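Local coordinates for arginine decarboxylase, A207R protein (Paramecium bursaria Chlorella virus 1, PDB 2NVA) that decarboxylates arginine to agmatine with the help of pyridoxal 5'-phosphate, as a two-subunit enzyme built on a TIM barrel, at residues A[89-103]-A[111-125]. Residues are numbered along the deposited sequence; the frame is centred on the assembly and turned at random.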
loop_
_atom_site.group_PDB
_atom_site.type_symbol
_atom_site.label_atom_id
_atom_site.label_comp_id
_atom_site.label_asym_id
_atom_site.label_seq_id
_atom_site.Cartn_x
_atom_site.Cartn_y
_atom_site.Cartn_z
ATOM N N PHE A 89 24.352 -5.242 -1.973
ATOM C CA PHE A 89 23.470 -4.290 -1.315
ATOM C C PHE A 89 23.143 -3.228 -2.363
ATOM O O PHE A 89 23.771 -2.155 -2.398
ATOM C CB PHE A 89 24.189 -3.683 -0.106
ATOM C CG PHE A 89 23.274 -3.104 0.954
ATOM C CD1 PHE A 89 21.959 -2.715 0.663
ATOM C CD2 PHE A 89 23.771 -2.884 2.240
ATOM C CE1 PHE A 89 21.152 -2.141 1.654
ATOM C CE2 PHE A 89 22.983 -2.324 3.234
ATOM C CZ PHE A 89 21.672 -1.947 2.955
ATOM N N ALA A 90 22.176 -3.537 -3.232
ATOM C CA ALA A 90 21.964 -2.734 -4.448
ATOM C C ALA A 90 20.947 -1.605 -4.234
ATOM O O ALA A 90 19.963 -1.490 -4.969
ATOM C CB ALA A 90 21.548 -3.637 -5.623
ATOM N N HIS A 91 21.194 -0.769 -3.231
ATOM C CA HIS A 91 20.341 0.384 -2.964
ATOM C C HIS A 91 21.318 1.534 -2.748
ATOM O O HIS A 91 22.190 1.453 -1.882
ATOM C CB HIS A 91 19.344 0.082 -1.857
ATOM C CG HIS A 91 18.329 1.161 -1.642
ATOM N ND1 HIS A 91 18.610 2.496 -1.829
ATOM C CD2 HIS A 91 17.032 1.099 -1.255
ATOM C CE1 HIS A 91 17.532 3.213 -1.567
ATOM N NE2 HIS A 91 16.560 2.389 -1.216
ATOM N N THR A 92 21.173 2.597 -3.514
ATOM C CA THR A 92 22.175 3.674 -3.461
ATOM C C THR A 92 22.084 4.523 -2.204
ATOM O O THR A 92 22.978 5.339 -1.945
ATOM C CB THR A 92 22.118 4.608 -4.706
ATOM O OG1 THR A 92 20.852 5.280 -4.735
ATOM C CG2 THR A 92 22.310 3.800 -6.005
ATOM N N MET A 93 21.017 4.334 -1.421
ATOM C CA MET A 93 20.822 5.107 -0.180
ATOM C C MET A 93 20.580 4.160 0.996
ATOM O O MET A 93 19.481 3.626 1.166
ATOM C CB MET A 93 19.657 6.090 -0.338
ATOM C CG MET A 93 19.926 7.181 -1.356
ATOM S SD MET A 93 21.116 8.374 -0.703
ATOM C CE MET A 93 21.304 9.490 -2.101
ATOM N N LYS A 94 21.625 3.959 1.797
ATOM C CA LYS A 94 21.632 2.935 2.842
ATOM C C LYS A 94 21.830 3.622 4.187
ATOM O O LYS A 94 22.686 4.504 4.301
ATOM C CB LYS A 94 22.794 1.962 2.592
ATOM C CG LYS A 94 22.706 1.180 1.264
ATOM C CD LYS A 94 24.063 0.588 0.827
ATOM C CE LYS A 94 25.031 1.665 0.276
ATOM N NZ LYS A 94 24.408 2.525 -0.802
ATOM N N THR A 95 21.072 3.222 5.205
ATOM C CA THR A 95 21.243 3.845 6.505
ATOM C C THR A 95 22.611 3.460 7.078
ATOM O O THR A 95 23.149 2.394 6.776
ATOM C CB THR A 95 20.135 3.461 7.519
ATOM O OG1 THR A 95 20.321 2.107 7.942
ATOM C CG2 THR A 95 18.733 3.625 6.907
ATOM N N ILE A 96 23.147 4.348 7.907
ATOM C CA ILE A 96 24.396 4.098 8.617
ATOM C C ILE A 96 24.320 2.776 9.391
ATOM O O ILE A 96 25.228 1.954 9.297
ATOM C CB ILE A 96 24.739 5.272 9.547
ATOM C CG1 ILE A 96 25.183 6.480 8.710
ATOM C CG2 ILE A 96 25.831 4.872 10.549
ATOM C CD1 ILE A 96 25.241 7.808 9.476
ATOM N N ASP A 97 23.228 2.548 10.122
ATOM C CA ASP A 97 23.126 1.291 10.871
ATOM C C ASP A 97 23.056 0.054 9.970
ATOM O O ASP A 97 23.552 -1.015 10.350
ATOM C CB ASP A 97 21.950 1.316 11.843
ATOM C CG ASP A 97 22.230 2.147 13.070
ATOM O OD1 ASP A 97 21.268 2.777 13.574
ATOM O OD2 ASP A 97 23.396 2.190 13.559
ATOM N N ASP A 98 22.445 0.189 8.791
ATOM C CA ASP A 98 22.401 -0.913 7.827
ATOM C C ASP A 98 23.788 -1.185 7.239
ATOM O O ASP A 98 24.129 -2.336 6.943
ATOM C CB ASP A 98 21.371 -0.646 6.702
ATOM C CG ASP A 98 19.938 -0.963 7.126
ATOM O OD1 ASP A 98 19.718 -1.241 8.331
ATOM O OD2 ASP A 98 19.027 -0.950 6.253
ATOM N N LEU A 99 24.579 -0.123 7.076
ATOM C CA LEU A 99 25.949 -0.258 6.574
ATOM C C LEU A 99 26.844 -0.976 7.572
ATOM O O LEU A 99 27.632 -1.838 7.195
ATOM C CB LEU A 99 26.540 1.115 6.220
ATOM C CG LEU A 99 26.080 1.633 4.847
ATOM C CD1 LEU A 99 26.559 3.066 4.619
ATOM C CD2 LEU A 99 26.533 0.722 3.694
ATOM N N ILE A 100 26.713 -0.611 8.844
ATOM C CA ILE A 100 27.464 -1.262 9.930
ATOM C C ILE A 100 27.095 -2.742 9.996
ATOM O O ILE A 100 27.979 -3.593 10.127
ATOM C CB ILE A 100 27.219 -0.575 11.287
ATOM C CG1 ILE A 100 27.739 0.869 11.238
ATOM C CG2 ILE A 100 27.894 -1.353 12.432
ATOM C CD1 ILE A 100 27.201 1.757 12.355
ATOM N N PHE A 101 25.799 -3.033 9.894
ATOM C CA PHE A 101 25.303 -4.407 9.854
ATOM C C PHE A 101 25.859 -5.183 8.647
ATOM O O PHE A 101 26.346 -6.313 8.805
ATOM C CB PHE A 101 23.766 -4.419 9.847
ATOM C CG PHE A 101 23.171 -5.801 9.744
ATOM C CD1 PHE A 101 23.131 -6.645 10.859
ATOM C CD2 PHE A 101 22.646 -6.260 8.536
ATOM C CE1 PHE A 101 22.587 -7.933 10.768
ATOM C CE2 PHE A 101 22.102 -7.536 8.429
ATOM C CZ PHE A 101 22.068 -8.375 9.552
ATOM N N ALA A 102 25.793 -4.581 7.455
ATOM C CA ALA A 102 26.350 -5.200 6.249
ATOM C C ALA A 102 27.837 -5.520 6.407
ATOM O O ALA A 102 28.284 -6.614 6.053
ATOM C CB ALA A 102 26.134 -4.295 5.038
ATOM N N LYS A 103 28.597 -4.556 6.926
ATOM C CA LYS A 103 30.036 -4.742 7.131
ATOM C C LYS A 103 30.274 -5.922 8.062
ATOM O O LYS A 103 31.126 -6.772 7.804
ATOM C CB LYS A 103 30.678 -3.457 7.699
ATOM C CG LYS A 103 32.199 -3.535 7.868
ATOM C CD LYS A 103 32.681 -2.607 8.968
ATOM C CE LYS A 103 31.879 -2.852 10.273
ATOM N NZ LYS A 103 32.695 -2.532 11.500
ATOM N N THR A 111 25.977 -0.289 -4.021
ATOM C CA THR A 111 25.876 0.755 -5.037
ATOM C C THR A 111 25.856 2.151 -4.400
ATOM O O THR A 111 25.603 2.295 -3.198
ATOM C CB THR A 111 24.616 0.579 -5.933
ATOM O OG1 THR A 111 23.448 0.534 -5.109
ATOM C CG2 THR A 111 24.704 -0.727 -6.750
ATOM N N PHE A 112 26.163 3.166 -5.211
ATOM C CA PHE A 112 26.048 4.568 -4.785
ATOM C C PHE A 112 25.782 5.457 -5.987
ATOM O O PHE A 112 26.028 5.058 -7.137
ATOM C CB PHE A 112 27.318 5.049 -4.058
ATOM C CG PHE A 112 28.498 5.252 -4.969
ATOM C CD1 PHE A 112 28.907 6.534 -5.334
ATOM C CD2 PHE A 112 29.200 4.156 -5.465
ATOM C CE1 PHE A 112 30.001 6.734 -6.180
ATOM C CE2 PHE A 112 30.293 4.346 -6.323
ATOM C CZ PHE A 112 30.695 5.637 -6.675
ATOM N N ASP A 113 25.280 6.657 -5.709
ATOM C CA ASP A 113 25.090 7.677 -6.738
ATOM C C ASP A 113 25.279 9.103 -6.201
ATOM O O ASP A 113 24.903 10.068 -6.864
ATOM C CB ASP A 113 23.726 7.522 -7.439
ATOM C CG ASP A 113 22.521 7.694 -6.480
ATOM O OD1 ASP A 113 22.659 8.337 -5.402
ATOM O OD2 ASP A 113 21.433 7.175 -6.829
ATOM N N SER A 114 25.866 9.217 -5.005
ATOM C CA SER A 114 26.067 10.519 -4.363
ATOM C C SER A 114 27.362 10.591 -3.560
ATOM O O SER A 114 27.879 9.570 -3.091
ATOM C CB SER A 114 24.888 10.836 -3.429
ATOM O OG SER A 114 24.836 9.926 -2.339
ATOM N N SER A 115 27.874 11.807 -3.396
ATOM C CA SER A 115 29.091 12.020 -2.600
ATOM C C SER A 115 28.821 11.734 -1.117
ATOM O O SER A 115 29.674 11.182 -0.431
ATOM C CB SER A 115 29.634 13.441 -2.808
ATOM O OG SER A 115 28.738 14.424 -2.306
ATOM N N PHE A 116 27.629 12.088 -0.634
ATOM C CA PHE A 116 27.279 11.846 0.772
ATOM C C PHE A 116 27.217 10.367 1.125
ATOM O O PHE A 116 27.513 9.975 2.265
ATOM C CB PHE A 116 25.973 12.542 1.138
ATOM C CG PHE A 116 26.117 14.023 1.238
ATOM C CD1 PHE A 116 26.690 14.605 2.371
ATOM C CD2 PHE A 116 25.731 14.839 0.180
ATOM C CE1 PHE A 116 26.845 15.964 2.462
ATOM C CE2 PHE A 116 25.876 16.222 0.265
ATOM C CZ PHE A 116 26.447 16.786 1.410
ATOM N N GLU A 117 26.837 9.552 0.150
ATOM C CA GLU A 117 26.857 8.098 0.347
ATOM C C GLU A 117 28.301 7.582 0.485
ATOM O O GLU A 117 28.575 6.664 1.282
ATOM C CB GLU A 117 26.148 7.394 -0.799
ATOM C CG GLU A 117 25.708 5.976 -0.463
ATOM C CD GLU A 117 24.516 5.904 0.500
ATOM O OE1 GLU A 117 24.160 4.777 0.909
ATOM O OE2 GLU A 117 23.930 6.973 0.849
ATOM N N LEU A 118 29.214 8.166 -0.298
ATOM C CA LEU A 118 30.647 7.827 -0.194
ATOM C C LEU A 118 31.217 8.208 1.167
ATOM O O LEU A 118 32.014 7.466 1.739
ATOM C CB LEU A 118 31.462 8.482 -1.320
ATOM C CG LEU A 118 31.229 7.934 -2.731
ATOM C CD1 LEU A 118 31.918 8.801 -3.767
ATOM C CD2 LEU A 118 31.683 6.468 -2.876
ATOM N N ASP A 119 30.783 9.353 1.694
ATOM C CA ASP A 119 31.162 9.765 3.054
ATOM C C ASP A 119 30.758 8.697 4.070
ATOM O O ASP A 119 31.553 8.331 4.933
ATOM C CB ASP A 119 30.490 11.082 3.445
ATOM C CG ASP A 119 31.038 12.267 2.691
ATOM O OD1 ASP A 119 32.191 12.193 2.224
ATOM O OD2 ASP A 119 30.303 13.272 2.558
ATOM N N LYS A 120 29.522 8.205 3.955
ATOM C CA LYS A 120 29.009 7.170 4.854
ATOM C C LYS A 120 29.854 5.911 4.760
ATOM O O LYS A 120 30.206 5.320 5.783
ATOM C CB LYS A 120 27.550 6.833 4.526
ATOM C CG LYS A 120 26.542 7.753 5.185
ATOM C CD LYS A 120 25.123 7.211 5.015
ATOM C CE LYS A 120 24.539 7.606 3.692
ATOM N NZ LYS A 120 23.215 6.956 3.452
ATOM N N ILE A 121 30.165 5.509 3.531
ATOM C CA ILE A 121 30.992 4.317 3.277
ATOM C C ILE A 121 32.360 4.469 3.929
ATOM O O ILE A 121 32.819 3.578 4.644
ATOM C CB ILE A 121 31.132 4.040 1.755
ATOM C CG1 ILE A 121 29.769 3.680 1.141
ATOM C CG2 ILE A 121 32.218 2.960 1.454
ATOM C CD1 ILE A 121 29.186 2.323 1.583
ATOM N N HIS A 122 32.993 5.612 3.682
ATOM C CA HIS A 122 34.308 5.906 4.242
ATOM C C HIS A 122 34.315 5.734 5.760
ATOM O O HIS A 122 35.224 5.105 6.319
ATOM C CB HIS A 122 34.747 7.321 3.865
ATOM C CG HIS A 122 36.106 7.675 4.385
ATOM N ND1 HIS A 122 37.264 7.174 3.832
ATOM C CD2 HIS A 122 36.489 8.450 5.426
ATOM C CE1 HIS A 122 38.307 7.632 4.507
ATOM N NE2 HIS A 122 37.862 8.414 5.477
ATOM N N THR A 123 33.295 6.278 6.418
ATOM C CA THR A 123 33.230 6.273 7.877
ATOM C C THR A 123 32.845 4.898 8.456
ATOM O O THR A 123 33.434 4.461 9.449
ATOM C CB THR A 123 32.301 7.383 8.415
ATOM O OG1 THR A 123 32.719 8.654 7.888
ATOM C CG2 THR A 123 32.331 7.438 9.944
ATOM N N TYR A 124 31.907 4.204 7.806
ATOM C CA TYR A 124 31.238 3.038 8.412
ATOM C C TYR A 124 31.470 1.683 7.756
ATOM O O TYR A 124 31.251 0.645 8.387
ATOM C CB TYR A 124 29.724 3.284 8.508
ATOM C CG TYR A 124 29.417 4.459 9.374
ATOM C CD1 TYR A 124 29.546 4.368 10.763
ATOM C CD2 TYR A 124 29.051 5.681 8.815
ATOM C CE1 TYR A 124 29.301 5.459 11.585
ATOM C CE2 TYR A 124 28.791 6.782 9.625
ATOM C CZ TYR A 124 28.925 6.661 11.012
ATOM O OH TYR A 124 28.676 7.739 11.826
ATOM N N HIS A 125 31.885 1.689 6.499
ATOM C CA HIS A 125 32.113 0.445 5.775
ATOM C C HIS A 125 33.224 0.701 4.746
ATOM O O HIS A 125 33.014 0.527 3.546
ATOM C CB HIS A 125 30.797 0.009 5.102
ATOM C CG HIS A 125 30.763 -1.423 4.672
ATOM N ND1 HIS A 125 31.882 -2.231 4.659
ATOM C CD2 HIS A 125 29.747 -2.179 4.182
ATOM C CE1 HIS A 125 31.552 -3.431 4.204
ATOM N NE2 HIS A 125 30.262 -3.428 3.914
HETATM O O HOH W 1 21.114 0.381 -6.924
HETATM O O HOH W 2 31.391 0.424 11.124
#
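Leu99 puts CD2 against Ile121 CD1 at 3.7 Å and CD1 on the aliphatic base of Lys120, branched and unbranched chains closing the gap between helices 96-105 and 115-124. Farther out, Ile96 lays CG2 over the centre of the Tyr124 ring, 3.4 Å from its centroid, a CH-pi contact; CG2 reaches it because it stands anti to the backbone N of Ile96. The flat imidazole of His125 likewise takes Lys103 CB over its face, while its NE2 is held by Val107 O. Toward the barrel strands the contact turns polar. Glu117, long enough to reach across, accepts hydrogen bonds at OE1 from Lys94 N, on the syn side, and Lys94 NZ, on the anti side at 2.8 Å. Bent at its last two torsions, Lys94 also gives NZ to Thr111 O (2.7 Å) and His91 O, three acceptors that fix a buried ammonium. Lys120 NZ bonds Lys94 O and Ile269 O of the second subunit; with Glu117 OE2 it completes a salt-bridge network. Thr92 OG1 donates to Asp113 OD2 from above the carboxylate plane; Gly150 N also bonds OD2, and Arg272 of the second subunit salt-bridges OD1. Two neighbouring helices flanking parallel strands 87-89 and 109-112 are characteristic of the beta/alpha (TIM) barrel, here with Ala90 at the ligand pocket.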